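Local coordinates for protein translocated intimin receptor Tir (Escherichia coli, PDB 2ZQK) that acts as the host-membrane receptor for bacterial intimin, here represented by its intimin-binding domain, and initiates the actin signalling that builds pedestals beneath attached bacteria, at residues P24-V29 with D45-N50. Numbering follows the deposited sequence.
Sequences PDNQKV and DDVVAN
Asn26 and Val47 form the close-packed half of this contact, in which two unlike side-chain pairs connect a turn and the strand after it with the first turns of helix 45-67. The CG2 methyl of Val47 rests on the side chain of Asn26, 3.6 Å from its CB and 3.9 Å from both its CG and its OD1, and the two side chains meet at about a right angle. The methyl is aimed there because Val47 places CG2 anti to the carbonyl carbon, beside the backbone N (chi1 -174°, measured to CG1). The ND2 of Asn26 is turned to another task, a hydrogen bond to the carbonyl O of Ala20. That bond fastens the turn before strand 27-31 to the end of helix 7-21, whose Ala20 also touches Val47.

In the intimin-binding domain a two-stranded antiparallel hairpin, 27-31 with 37-40, lies between helix 7-21 and the long helix 45-67. Backbone hydrogen bonds of Asn26 with Lys44 and of Lys28 with Val42 also join this region to the residues leading into helix 45-67. Between the two contacting residues, the CB of Gln27 points away from 45-50; its side chain packs on Phe21 and is hydrogen-bonded to Gln27 of the second subunit.

The looser half lies at the first turn of helix 45-67, where Lys28 reaches out to the exposed Asp45. The extended chain of Lys28 brings Lys28 NZ to 3.2 Å from Asp45 OD1, a salt bridge whose hydrogen bond is weak; in the model Lys28 NZ lies farther, 3.8 Å, from Asp45 OD2.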
loop_
_atom_site.group_PDB
_atom_site.type_symbol
_atom_site.label_atom_id
_atom_site.label_comp_id
_atom_site.label_asym_id
_atom_site.label_seq_id
_atom_site.Cartn_x
_atom_site.Cartn_y
_atom_site.Cartn_z
ATOM N N PRO B 24 5.612 -17.339 -4.350
ATOM C CA PRO B 24 4.326 -16.867 -4.857
ATOM C C PRO B 24 4.100 -17.066 -6.362
ATOM O O PRO B 24 3.044 -16.716 -6.897
ATOM C CB PRO B 24 4.309 -15.398 -4.410
ATOM C CG PRO B 24 5.726 -14.999 -4.546
ATOM C CD PRO B 24 6.498 -16.208 -4.030
ATOM N N ASP B 25 5.081 -17.642 -7.043
ATOM C CA ASP B 25 4.956 -17.873 -8.473
ATOM C C ASP B 25 4.298 -19.207 -8.800
ATOM O O ASP B 25 3.831 -19.394 -9.917
ATOM C CB ASP B 25 6.329 -17.779 -9.147
ATOM C CG ASP B 25 6.786 -16.334 -9.347
ATOM O OD1 ASP B 25 6.235 -15.654 -10.239
ATOM O OD2 ASP B 25 7.686 -15.873 -8.611
ATOM N N ASN B 26 4.260 -20.134 -7.837
ATOM C CA ASN B 26 3.632 -21.446 -8.059
ATOM C C ASN B 26 2.183 -21.388 -7.590
ATOM O O ASN B 26 1.526 -22.415 -7.433
ATOM C CB ASN B 26 4.318 -22.558 -7.251
ATOM C CG ASN B 26 5.814 -22.622 -7.462
ATOM O OD1 ASN B 26 6.312 -22.458 -8.575
ATOM N ND2 ASN B 26 6.543 -22.894 -6.383
ATOM N N GLN B 27 1.677 -20.183 -7.384
ATOM C CA GLN B 27 0.334 -20.035 -6.862
ATOM C C GLN B 27 -0.706 -19.527 -7.817
ATOM O O GLN B 27 -0.505 -18.492 -8.458
ATOM C CB GLN B 27 0.375 -19.102 -5.660
ATOM C CG GLN B 27 -0.436 -19.580 -4.480
ATOM C CD GLN B 27 -0.205 -18.724 -3.268
ATOM O OE1 GLN B 27 0.942 -18.414 -2.915
ATOM N NE2 GLN B 27 -1.291 -18.338 -2.607
ATOM N N LYS B 28 -1.824 -20.253 -7.905
ATOM C CA LYS B 28 -2.925 -19.833 -8.762
ATOM C C LYS B 28 -3.438 -18.614 -8.033
ATOM O O LYS B 28 -3.329 -18.525 -6.809
ATOM C CB LYS B 28 -4.021 -20.901 -8.861
ATOM C CG LYS B 28 -3.656 -22.107 -9.728
ATOM C CD LYS B 28 -4.882 -22.979 -9.996
ATOM C CE LYS B 28 -4.598 -24.019 -11.081
ATOM N NZ LYS B 28 -5.837 -24.502 -11.762
ATOM N N VAL B 29 -3.998 -17.673 -8.771
ATOM C CA VAL B 29 -4.451 -16.450 -8.159
ATOM C C VAL B 29 -5.871 -16.112 -8.586
ATOM O O VAL B 29 -6.405 -16.732 -9.491
ATOM C CB VAL B 29 -3.458 -15.325 -8.534
ATOM C CG1 VAL B 29 -4.024 -14.476 -9.652
ATOM C CG2 VAL B 29 -3.085 -14.517 -7.299
ATOM N N ASP B 45 -1.299 -26.374 -11.425
ATOM C CA ASP B 45 -1.343 -27.803 -11.751
ATOM C C ASP B 45 0.016 -28.471 -11.983
ATOM O O ASP B 45 0.229 -29.607 -11.536
ATOM C CB ASP B 45 -2.249 -28.043 -12.957
ATOM C CG ASP B 45 -3.655 -27.502 -12.745
ATOM O OD1 ASP B 45 -3.997 -27.150 -11.594
ATOM O OD2 ASP B 45 -4.423 -27.431 -13.730
ATOM N N ASP B 46 0.929 -27.775 -12.665
ATOM C CA ASP B 46 2.271 -28.306 -12.938
ATOM C C ASP B 46 2.974 -28.693 -11.652
ATOM O O ASP B 46 3.561 -29.769 -11.558
ATOM C CB ASP B 46 3.159 -27.275 -13.629
ATOM C CG ASP B 46 2.538 -26.706 -14.863
ATOM O OD1 ASP B 46 2.162 -27.497 -15.757
ATOM O OD2 ASP B 46 2.434 -25.464 -14.938
ATOM N N VAL B 47 2.942 -27.796 -10.672
ATOM C CA VAL B 47 3.587 -28.065 -9.400
ATOM C C VAL B 47 2.922 -29.261 -8.719
ATOM O O VAL B 47 3.575 -30.274 -8.463
ATOM C CB VAL B 47 3.521 -26.849 -8.467
ATOM C CG1 VAL B 47 4.333 -27.127 -7.214
ATOM C CG2 VAL B 47 4.048 -25.607 -9.189
ATOM N N VAL B 48 1.625 -29.151 -8.437
ATOM C CA VAL B 48 0.903 -30.255 -7.812
ATOM C C VAL B 48 1.346 -31.583 -8.431
ATOM O O VAL B 48 1.749 -32.508 -7.719
ATOM C CB VAL B 48 -0.614 -30.118 -8.007
ATOM C CG1 VAL B 48 -1.334 -31.250 -7.316
ATOM C CG2 VAL B 48 -1.084 -28.792 -7.469
ATOM N N ALA B 49 1.277 -31.666 -9.760
ATOM C CA ALA B 49 1.676 -32.883 -10.467
ATOM C C ALA B 49 3.135 -33.244 -10.237
ATOM O O ALA B 49 3.450 -34.393 -9.925
ATOM C CB ALA B 49 1.426 -32.734 -11.938
ATOM N N ASN B 50 4.024 -32.268 -10.391
ATOM C CA ASN B 50 5.450 -32.513 -10.201
ATOM C C ASN B 50 5.767 -32.901 -8.766
ATOM O O ASN B 50 6.605 -33.764 -8.534
ATOM C CB ASN B 50 6.275 -31.287 -10.617
ATOM C CG ASN B 50 7.778 -31.551 -10.597
ATOM O OD1 ASN B 50 8.421 -31.482 -9.545
ATOM N ND2 ASN B 50 8.341 -31.868 -11.759
#